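Local coordinates for protein cell division GTPase FtsZ, diverged (Clostridium botulinum C, PDB 3V3T) that belongs to the tubulin/FtsZ family of cytoskeletal proteins, as a diverged relative of the cell-division protein FtsZ with a TubZ-like C-terminal domain, at residues 102-107 with 139-144; 92-97 with 108-113; 9-14 with 18-23; 161-166 with 288-293. The protein carries 1 engineered substitution. All blocks are in the same frame, centred on the assembly; numbering follows the deposited sequence.

Contact 1: 102-107 with 139-144; sequences AGSGIT and HMNAIA. Engineered in segment 102-107: Ala102 (natural residue Thr).
Ser104 turns its hydroxyl anti to the backbone N (chi1 166°), and this torsion carries OG off helix 101-117 to the backbone carbonyl of Asn141 on the neighbouring helix 136-152. The contact is a single polar link: Ser104 OG donates to Asn141 O at 2.7 Å. The approach is well to the side of the carbonyl, with a C=O...OG angle of 114° and the donor 45° above the carbonyl plane, so the hydroxyl comes in off the lone-pair directions of Asn141 O. Beside this bond the backbone places Asn141 CB next to the serine, 3.6 Å from Ser104 OG and 3.8 Å from Ser104 CB. The two helices come close here, with the CA atoms of Ser104 and Asn141 5.8 Å apart. The amide of Asn141, turned away from the serine, is tied as well, since its ND2 donates to the backbone oxygens of Ala99 and Lys62; the residue thus receives a bond through its main chain and gives two through its amide. Within the first helix, Thr107 OG1 returns to Gly103 O at 2.6 Å, in the carbonyl plane and on a lone pair. Arg64 reaches the backbone oxygen of Ser104 and also touches Asn141. Ala102 is engineered, the natural residue being threonine. Residues 100-105 lie in the glycine-rich tubulin signature motif, which runs into the start of helix 101-117 and is the hallmark of the tubulin/FtsZ fold.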
# COMPACT_ATOMS: atom_id res chain seq x y z
N ALA A 102 -12.37 9.63 7.66
CA ALA A 102 -12.85 9.21 6.34
C ALA A 102 -12.12 7.97 5.86
O ALA A 102 -12.73 7.01 5.38
CB ALA A 102 -12.69 10.33 5.34
N GLY A 103 -10.80 7.99 6.00
CA GLY A 103 -9.96 6.90 5.55
C GLY A 103 -10.34 5.59 6.20
O GLY A 103 -10.49 4.57 5.52
N SER A 104 -10.49 5.60 7.51
CA SER A 104 -10.88 4.39 8.22
C SER A 104 -12.34 3.98 7.94
O SER A 104 -12.64 2.80 7.83
CB SER A 104 -10.69 4.59 9.72
OG SER A 104 -11.34 3.57 10.45
N GLY A 105 -13.24 4.94 7.84
CA GLY A 105 -14.66 4.62 7.78
C GLY A 105 -15.23 4.38 6.39
O GLY A 105 -16.15 3.60 6.22
N ILE A 106 -14.68 5.06 5.40
CA ILE A 106 -15.23 5.04 4.06
C ILE A 106 -14.53 4.03 3.15
O ILE A 106 -15.17 3.45 2.29
CB ILE A 106 -15.21 6.46 3.45
CG1 ILE A 106 -16.19 7.35 4.20
CG2 ILE A 106 -15.56 6.43 1.98
CD1 ILE A 106 -16.02 8.83 3.92
N THR A 107 -13.24 3.80 3.37
CA THR A 107 -12.47 2.96 2.46
C THR A 107 -12.95 1.50 2.41
O THR A 107 -13.04 0.91 1.34
CB THR A 107 -10.97 2.95 2.79
OG1 THR A 107 -10.50 4.29 2.93
CG2 THR A 107 -10.18 2.25 1.68
N HIS A 139 -6.14 4.58 17.31
CA HIS A 139 -5.93 3.14 17.27
C HIS A 139 -7.26 2.42 17.04
O HIS A 139 -7.32 1.43 16.32
CB HIS A 139 -5.22 2.64 18.52
CG HIS A 139 -3.77 3.01 18.56
ND1 HIS A 139 -3.30 4.15 19.18
CD2 HIS A 139 -2.68 2.40 18.02
CE1 HIS A 139 -1.99 4.22 19.04
NE2 HIS A 139 -1.59 3.18 18.34
N MET A 140 -8.33 2.91 17.65
CA MET A 140 -9.61 2.25 17.47
C MET A 140 -10.06 2.31 16.02
O MET A 140 -10.60 1.32 15.51
CB MET A 140 -10.67 2.83 18.41
CG MET A 140 -10.48 2.41 19.86
SD MET A 140 -11.84 2.94 20.94
CE MET A 140 -13.15 1.85 20.39
N ASN A 141 -9.84 3.45 15.37
CA ASN A 141 -10.16 3.57 13.94
C ASN A 141 -9.35 2.61 13.09
O ASN A 141 -9.89 1.99 12.17
CB ASN A 141 -9.93 4.98 13.41
CG ASN A 141 -11.00 5.95 13.86
OD1 ASN A 141 -12.02 5.55 14.42
ND2 ASN A 141 -10.76 7.24 13.63
N ALA A 142 -8.06 2.53 13.37
CA ALA A 142 -7.15 1.70 12.59
C ALA A 142 -7.53 0.22 12.70
O ALA A 142 -7.56 -0.50 11.71
CB ALA A 142 -5.69 1.93 13.04
N ILE A 143 -7.82 -0.21 13.92
CA ILE A 143 -8.29 -1.56 14.19
C ILE A 143 -9.60 -1.84 13.44
O ILE A 143 -9.73 -2.85 12.76
CB ILE A 143 -8.52 -1.76 15.69
CG1 ILE A 143 -7.19 -1.93 16.41
CG2 ILE A 143 -9.36 -2.99 15.93
CD1 ILE A 143 -6.55 -3.27 16.11
N ALA A 144 -10.56 -0.93 13.56
CA ALA A 144 -11.85 -1.09 12.89
C ALA A 144 -11.68 -1.10 11.39
O ALA A 144 -12.35 -1.85 10.66
CB ALA A 144 -12.83 0.01 13.32

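Contact 2: 92-97 with 108-113; sequences VIFVAT and PPILGL
Phe94 meets Ile110 and Leu111 in a wholly apolar contact between a central strand and the helix that follows it. The aromatic part is a CH-pi interaction: Leu111 CB stands over one face of the Phe94 ring, 4.2 Å from its centroid and 25° off the ring normal, displaced toward the rim. Leu111 CA lies over a face too, 3.8 Å from Phe94 CE2, so the helix backbone itself comes down near the ring. The remaining contacts are between aliphatic branches and ring carbons. CG of Leu111 points anti to the backbone N (chi1 166°), and this brings CD1 to 3.9 Å from Phe94 CD2. On the other side of the ring's long axis, Ile110 offers its CG2 methyl to Phe94 CE1 at 3.7 Å, in an oblique approach, the two side chains crossing at about a right angle. Phe94 thus reaches the helix at two successive residues, through opposite flanks of one ring. The contact joins the strand and helix of the beta-alpha-beta unit 91-97, 101-117, 122-129; Phe123 of its second strand and Thr107, one turn earlier on the helix, also touch Phe94. From outside the unit, Ala10 of strand 7-11 packs on Phe94, and Tyr75 and Ile78 of helix 75-85 on Ile110.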
# COMPACT_ATOMS: atom_id res chain seq x y z
N VAL A 92 -7.07 -1.11 -9.31
CA VAL A 92 -7.60 -0.01 -8.53
C VAL A 92 -7.04 -0.13 -7.11
O VAL A 92 -7.20 -1.16 -6.44
CB VAL A 92 -9.15 -0.04 -8.51
CG1 VAL A 92 -9.71 1.14 -7.77
CG2 VAL A 92 -9.71 -0.06 -9.93
N ILE A 93 -6.36 0.91 -6.65
CA ILE A 93 -5.71 0.83 -5.35
C ILE A 93 -6.20 1.94 -4.46
O ILE A 93 -5.96 3.12 -4.72
CB ILE A 93 -4.17 0.85 -5.48
CG1 ILE A 93 -3.70 -0.26 -6.44
CG2 ILE A 93 -3.50 0.69 -4.09
CD1 ILE A 93 -2.16 -0.19 -6.77
N PHE A 94 -6.92 1.56 -3.41
CA PHE A 94 -7.40 2.53 -2.45
C PHE A 94 -6.26 2.77 -1.47
O PHE A 94 -5.46 1.88 -1.18
CB PHE A 94 -8.62 1.98 -1.71
CG PHE A 94 -9.81 1.80 -2.59
CD1 PHE A 94 -10.74 2.82 -2.73
CD2 PHE A 94 -10.00 0.62 -3.29
CE1 PHE A 94 -11.84 2.66 -3.56
CE2 PHE A 94 -11.10 0.45 -4.11
CZ PHE A 94 -12.02 1.48 -4.25
N VAL A 95 -6.20 3.99 -0.96
CA VAL A 95 -5.12 4.38 -0.07
C VAL A 95 -5.70 5.16 1.09
O VAL A 95 -6.43 6.13 0.89
CB VAL A 95 -4.13 5.27 -0.82
CG1 VAL A 95 -2.93 5.53 0.05
CG2 VAL A 95 -3.70 4.60 -2.14
N ALA A 96 -5.39 4.75 2.31
CA ALA A 96 -5.92 5.46 3.47
C ALA A 96 -5.00 5.43 4.67
O ALA A 96 -4.31 4.43 4.93
CB ALA A 96 -7.28 4.87 3.85
N THR A 97 -5.01 6.52 5.42
CA THR A 97 -4.45 6.55 6.76
C THR A 97 -5.52 5.93 7.66
O THR A 97 -6.62 6.46 7.79
CB THR A 97 -4.13 8.00 7.20
OG1 THR A 97 -3.06 8.49 6.39
CG2 THR A 97 -3.68 8.04 8.64
N PRO A 108 -13.21 0.89 3.58
CA PRO A 108 -13.60 -0.52 3.53
C PRO A 108 -14.91 -0.76 2.75
O PRO A 108 -14.95 -1.62 1.88
CB PRO A 108 -13.77 -0.89 5.01
CG PRO A 108 -12.84 0.03 5.72
CD PRO A 108 -12.94 1.34 4.96
N PRO A 109 -15.96 0.01 3.04
CA PRO A 109 -17.18 -0.26 2.27
C PRO A 109 -16.97 -0.03 0.77
O PRO A 109 -17.38 -0.87 -0.03
CB PRO A 109 -18.20 0.76 2.82
CG PRO A 109 -17.66 1.18 4.14
CD PRO A 109 -16.16 1.05 4.06
N ILE A 110 -16.36 1.08 0.39
CA ILE A 110 -16.18 1.37 -1.03
C ILE A 110 -15.36 0.30 -1.73
O ILE A 110 -15.69 -0.15 -2.82
CB ILE A 110 -15.58 2.76 -1.29
CG1 ILE A 110 -16.51 3.83 -0.76
CG2 ILE A 110 -15.42 2.99 -2.76
CD1 ILE A 110 -16.18 5.21 -1.27
N LEU A 111 -14.29 -0.14 -1.07
CA LEU A 111 -13.48 -1.24 -1.60
C LEU A 111 -14.29 -2.55 -1.67
O LEU A 111 -14.31 -3.21 -2.70
CB LEU A 111 -12.22 -1.39 -0.75
CG LEU A 111 -11.29 -2.60 -0.80
CD1 LEU A 111 -10.97 -2.98 -2.22
CD2 LEU A 111 -10.03 -2.19 -0.06
N GLY A 112 -14.99 -2.90 -0.60
CA GLY A 112 -15.81 -4.10 -0.62
C GLY A 112 -16.89 -4.04 -1.70
O GLY A 112 -17.15 -5.03 -2.39
N LEU A 113 -17.51 -2.88 -1.86
CA LEU A 113 -18.56 -2.70 -2.84
C LEU A 113 -18.04 -2.73 -4.27
O LEU A 113 -18.67 -3.32 -5.16
CB LEU A 113 -19.33 -1.41 -2.56
CG LEU A 113 -20.44 -1.06 -3.55
CD1 LEU A 113 -21.42 -2.21 -3.66
CD2 LEU A 113 -21.15 0.20 -3.10

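Contact 3: 9-14 with 18-23; sequences FAPIGQ and NIVDTL
Val20 sits at the apolar centre, facing Phe9 and Pro11 where the helix of the first beta-alpha-beta unit of this Rossmann-like domain (strand 7-11, helix 14-26, strand 31-36) lies on its own leading strand. The valine, with CG1 anti to the backbone N (chi1 177°), sets both methyls against Phe9 CB, CG1 and CG2 each 3.9 Å from it. Of the two, CG2 alone reaches the proline ring, 3.7 Å from Pro11 CB. Val20 CG2 also lies near Pro11 CG and CD, the two side chains crossing at about a right angle. One turn further on, Leu23 sends CD2 to the far end of the Phe9 ring, 3.5 Å from CE2, in an oblique approach. Strand 9-11 and helix 18-23 run roughly antiparallel, at 139°, with axes 8.6 Å apart. Ile93 and Val95 of strand 91-97 touch Phe9 from the neighbouring strand, and Ala180 of helix 172-187 touches Leu23.

Outward from this core the chain turns at Gly13, the N-cap of the helix, whose phi/psi pair would jam a CB against the carbonyl oxygen of the residue before, and so calls for glycine. In the first turn Gln14 and Asn18 lie side by side with their amide planes only 18° apart; Gln14 NE2 goes to Asp41. Gln14 O accepts the backbone N of Asn18 at 3.0 Å, an ordinary helical bond. Asn18 O in turn is gripped twice by Thr22, whose N and OG1, both 2.9 Å away, reach that oxygen from opposite faces of the carbonyl plane.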
# COMPACT_ATOMS: atom_id res chain seq x y z
N PHE A 9 -5.29 5.14 -8.58
CA PHE A 9 -5.33 5.24 -7.13
C PHE A 9 -6.60 5.96 -6.69
O PHE A 9 -7.03 6.96 -7.29
CB PHE A 9 -4.12 6.01 -6.60
CG PHE A 9 -2.83 5.23 -6.68
CD1 PHE A 9 -2.51 4.30 -5.71
CD2 PHE A 9 -1.95 5.43 -7.72
CE1 PHE A 9 -1.35 3.57 -5.78
CE2 PHE A 9 -0.77 4.72 -7.79
CZ PHE A 9 -0.47 3.78 -6.82
N ALA A 10 -7.19 5.46 -5.62
CA ALA A 10 -8.30 6.15 -4.99
C ALA A 10 -7.95 6.43 -3.55
O ALA A 10 -8.38 5.72 -2.64
CB ALA A 10 -9.56 5.31 -5.09
N PRO A 11 -7.14 7.48 -3.32
CA PRO A 11 -6.88 7.90 -1.94
C PRO A 11 -8.17 8.44 -1.35
O PRO A 11 -8.95 9.10 -2.04
CB PRO A 11 -5.85 9.02 -2.11
CG PRO A 11 -6.07 9.53 -3.49
CD PRO A 11 -6.53 8.37 -4.32
N ILE A 12 -8.40 8.14 -0.07
CA ILE A 12 -9.60 8.56 0.62
C ILE A 12 -9.21 9.18 1.94
O ILE A 12 -8.62 8.52 2.80
CB ILE A 12 -10.56 7.36 0.86
CG1 ILE A 12 -11.09 6.83 -0.48
CG2 ILE A 12 -11.70 7.75 1.81
CD1 ILE A 12 -12.04 5.69 -0.36
N GLY A 13 -9.52 10.47 2.10
CA GLY A 13 -9.12 11.20 3.29
C GLY A 13 -7.80 11.93 3.13
O GLY A 13 -7.13 11.83 2.09
N GLN A 14 -7.40 12.65 4.17
CA GLN A 14 -6.23 13.51 4.10
C GLN A 14 -4.92 12.73 3.90
O GLN A 14 -4.18 12.96 2.94
CB GLN A 14 -6.15 14.37 5.36
CG GLN A 14 -5.19 15.54 5.25
CD GLN A 14 -5.08 16.29 6.57
OE1 GLN A 14 -4.52 15.79 7.55
NE2 GLN A 14 -5.62 17.50 6.60
N ASN A 18 -2.26 12.62 0.66
CA ASN A 18 -0.87 13.08 0.73
C ASN A 18 0.08 12.04 0.16
O ASN A 18 1.08 12.38 -0.48
CB ASN A 18 -0.50 13.44 2.17
CG ASN A 18 -1.19 14.72 2.64
OD1 ASN A 18 -1.63 15.54 1.83
ND2 ASN A 18 -1.31 14.89 3.96
N ILE A 19 -0.25 10.77 0.38
CA ILE A 19 0.56 9.69 -0.15
C ILE A 19 0.53 9.65 -1.66
O ILE A 19 1.57 9.55 -2.32
CB ILE A 19 0.10 8.34 0.43
CG1 ILE A 19 0.51 8.24 1.90
CG2 ILE A 19 0.71 7.20 -0.37
CD1 ILE A 19 -0.17 7.13 2.67
N VAL A 20 -0.67 9.74 -2.23
CA VAL A 20 -0.81 9.70 -3.68
C VAL A 20 -0.29 10.97 -4.34
O VAL A 20 0.33 10.91 -5.40
CB VAL A 20 -2.26 9.37 -4.09
CG1 VAL A 20 -2.42 9.40 -5.62
CG2 VAL A 20 -2.60 7.99 -3.57
N ASP A 21 -0.54 12.11 -3.70
CA ASP A 21 -0.00 13.39 -4.17
C ASP A 21 1.52 13.33 -4.22
O ASP A 21 2.15 13.81 -5.16
CB ASP A 21 -0.44 14.49 -3.21
CG ASP A 21 -0.34 15.87 -3.82
OD1 ASP A 21 -0.46 15.97 -5.06
OD2 ASP A 21 -0.17 16.84 -3.06
N THR A 22 2.13 12.73 -3.20
CA THR A 22 3.59 12.58 -3.17
C THR A 22 4.07 11.68 -4.31
O THR A 22 5.00 12.02 -5.02
CB THR A 22 4.08 12.02 -1.82
OG1 THR A 22 3.86 13.00 -0.81
CG2 THR A 22 5.57 11.68 -1.87
N LEU A 23 3.42 10.53 -4.47
CA LEU A 23 3.78 9.63 -5.57
C LEU A 23 3.73 10.33 -6.93
O LEU A 23 4.66 10.22 -7.74
CB LEU A 23 2.89 8.39 -5.56
CG LEU A 23 3.05 7.43 -6.75
CD1 LEU A 23 4.51 7.03 -6.96
CD2 LEU A 23 2.15 6.20 -6.58

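Contact 4: 161-166 with 288-293; sequences IYLLDN and EPQKTT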
# COMPACT_ATOMS: atom_id res chain seq x y z
N ILE A 161 -2.37 -6.07 -0.51
CA ILE A 161 -2.33 -5.16 0.63
C ILE A 161 -0.90 -4.61 0.78
O ILE A 161 0.05 -5.39 0.80
CB ILE A 161 -2.73 -5.88 1.95
CG1 ILE A 161 -4.21 -6.27 1.93
CG2 ILE A 161 -2.42 -5.01 3.17
CD1 ILE A 161 -4.62 -7.16 3.11
N TYR A 162 -0.76 -3.29 0.86
CA TYR A 162 0.53 -2.69 1.14
C TYR A 162 0.35 -2.01 2.49
O TYR A 162 -0.25 -0.95 2.57
CB TYR A 162 0.91 -1.64 0.08
CG TYR A 162 0.98 -2.15 -1.35
CD1 TYR A 162 2.21 -2.38 -1.97
CD2 TYR A 162 -0.18 -2.39 -2.10
CE1 TYR A 162 2.29 -2.83 -3.27
CE2 TYR A 162 -0.11 -2.86 -3.41
CZ TYR A 162 1.13 -3.07 -3.99
OH TYR A 162 1.25 -3.52 -5.28
N LEU A 163 0.85 -2.64 3.55
CA LEU A 163 0.57 -2.19 4.90
C LEU A 163 1.78 -1.45 5.43
O LEU A 163 2.85 -2.06 5.63
CB LEU A 163 0.25 -3.39 5.81
CG LEU A 163 -0.36 -3.04 7.18
CD1 LEU A 163 -1.60 -2.18 6.96
CD2 LEU A 163 -0.73 -4.30 8.01
N LEU A 164 1.61 -0.15 5.66
CA LEU A 164 2.69 0.73 6.12
C LEU A 164 2.58 1.02 7.61
O LEU A 164 1.47 0.99 8.17
CB LEU A 164 2.68 2.05 5.33
CG LEU A 164 2.69 1.94 3.80
CD1 LEU A 164 2.75 3.32 3.15
CD2 LEU A 164 3.87 1.11 3.33
N ASP A 165 3.71 1.32 8.24
CA ASP A 165 3.74 1.50 9.69
C ASP A 165 4.41 2.83 10.10
O ASP A 165 5.63 2.97 10.03
CB ASP A 165 4.46 0.32 10.33
CG ASP A 165 4.46 0.36 11.85
OD1 ASP A 165 4.04 1.40 12.44
OD2 ASP A 165 4.88 -0.64 12.47
N ASN A 166 3.60 3.79 10.55
CA ASN A 166 4.12 5.08 10.97
C ASN A 166 5.11 4.99 12.13
O ASN A 166 5.82 5.96 12.39
CB ASN A 166 3.00 6.03 11.36
CG ASN A 166 2.52 6.88 10.22
OD1 ASN A 166 3.18 6.99 9.18
ND2 ASN A 166 1.36 7.50 10.39
N GLU A 288 1.47 -13.60 4.03
CA GLU A 288 0.32 -13.58 4.94
C GLU A 288 0.19 -12.18 5.53
O GLU A 288 1.17 -11.61 5.99
CB GLU A 288 0.47 -14.61 6.05
CG GLU A 288 -0.84 -15.29 6.40
CD GLU A 288 -1.44 -16.02 5.21
OE1 GLU A 288 -0.67 -16.67 4.46
OE2 GLU A 288 -2.67 -15.93 5.02
N PRO A 289 -1.03 -11.61 5.50
CA PRO A 289 -1.31 -10.28 6.07
C PRO A 289 -0.86 -10.15 7.53
O PRO A 289 -1.08 -11.06 8.34
CB PRO A 289 -2.83 -10.17 5.95
CG PRO A 289 -3.17 -11.09 4.78
CD PRO A 289 -2.22 -12.22 4.88
N GLN A 290 -0.26 -9.00 7.87
CA GLN A 290 0.47 -8.83 9.13
C GLN A 290 -0.44 -8.66 10.36
O GLN A 290 -0.41 -7.62 11.04
CB GLN A 290 1.47 -7.67 9.01
CG GLN A 290 2.47 -7.82 7.83
CD GLN A 290 2.01 -7.10 6.56
OE1 GLN A 290 0.87 -7.28 6.12
NE2 GLN A 290 2.88 -6.26 5.97
N LYS A 291 -1.22 -9.69 10.65
CA LYS A 291 -2.16 -9.68 11.77
C LYS A 291 -1.50 -9.37 13.12
O LYS A 291 -1.99 -8.55 13.90
CB LYS A 291 -2.93 -11.01 11.83
CG LYS A 291 -4.13 -11.06 10.88
CD LYS A 291 -4.24 -12.38 10.10
CE LYS A 291 -5.40 -12.34 9.11
NZ LYS A 291 -6.72 -12.19 9.82
N THR A 292 -0.38 -10.02 13.40
CA THR A 292 0.36 -9.80 14.64
C THR A 292 0.74 -8.33 14.85
O THR A 292 0.50 -7.77 15.91
CB THR A 292 1.65 -10.66 14.68
OG1 THR A 292 1.32 -12.00 14.33
CG2 THR A 292 2.29 -10.65 16.07
N THR A 293 1.34 -7.70 13.84
CA THR A 293 1.72 -6.31 13.98
C THR A 293 0.50 -5.44 14.21
O THR A 293 0.54 -4.52 15.02
CB THR A 293 2.42 -5.78 12.73
OG1 THR A 293 3.56 -6.58 12.47
CG2 THR A 293 2.85 -4.32 12.95
O HOH W 1 2.18 -5.25 3.22
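Gln290 lies along Leu163, the two side chains sliding past each other in opposite directions. Its CB begins the contact, 4.1 Å from Leu163 CD2. The chain then bends about CB-CG (chi2 95°), which folds the amide back over the leucine, so that CD stands 4.2 Å from Leu163 CB. At the tip the two amide atoms part. OE1 rests 3.9 Å from Leu163 CD2 and accepts a hydrogen bond from Ser212 OG. NE2 passes 3.9 Å from Leu163 CB and has two acceptors, the backbone oxygen of Ala238 and a water 3.0 Å from Gln290 NE2. That water also takes the N-H of Leu163, at 2.9 Å, and donates to Ile161 O, so it joins the glutamine to the strand backbone. Further along, Thr293 CG2 approaches Asp165 OD2 at 4.2 Å, without a bond, while Thr293 OG1 goes to Glu239 O and Asp165 OD1 to Asn167 N. Gln290 is also the centre of an inverse gamma turn and the N-cap residue of helix 291-306. The buried amide thus has partners for both its oxygen and its nitrogen; direct contact is van der Waals, the amide lying on the leucine's carbons, and the polar link to the strand backbone runs through one water.

Overall arrangement
Contacts 3, 2, 1 and 4 follow the order of the chain, except that the segments of contacts 1 and 2 alternate along it, 102-107 lying between 92-97 and 108-113, with both contacts using helix 101-117. Contacts 2 and 3 rest on neighbouring strands, 91-97 and 7-11, of the central mixed sheet; their centres are 12 Å apart and Ile93 O probably bonds Ala10 N. Contact 1 touches both, through Thr107 on Ala96 and on Ile12. Contact 4 reaches the same sheet at strand 160-165, its centre about 15 to 18 Å from the others, without touching them. Contacts 1 to 3 lie within the GTPase-type domain, whereas contact 4 brings the last modelled helix, 291-306, against it.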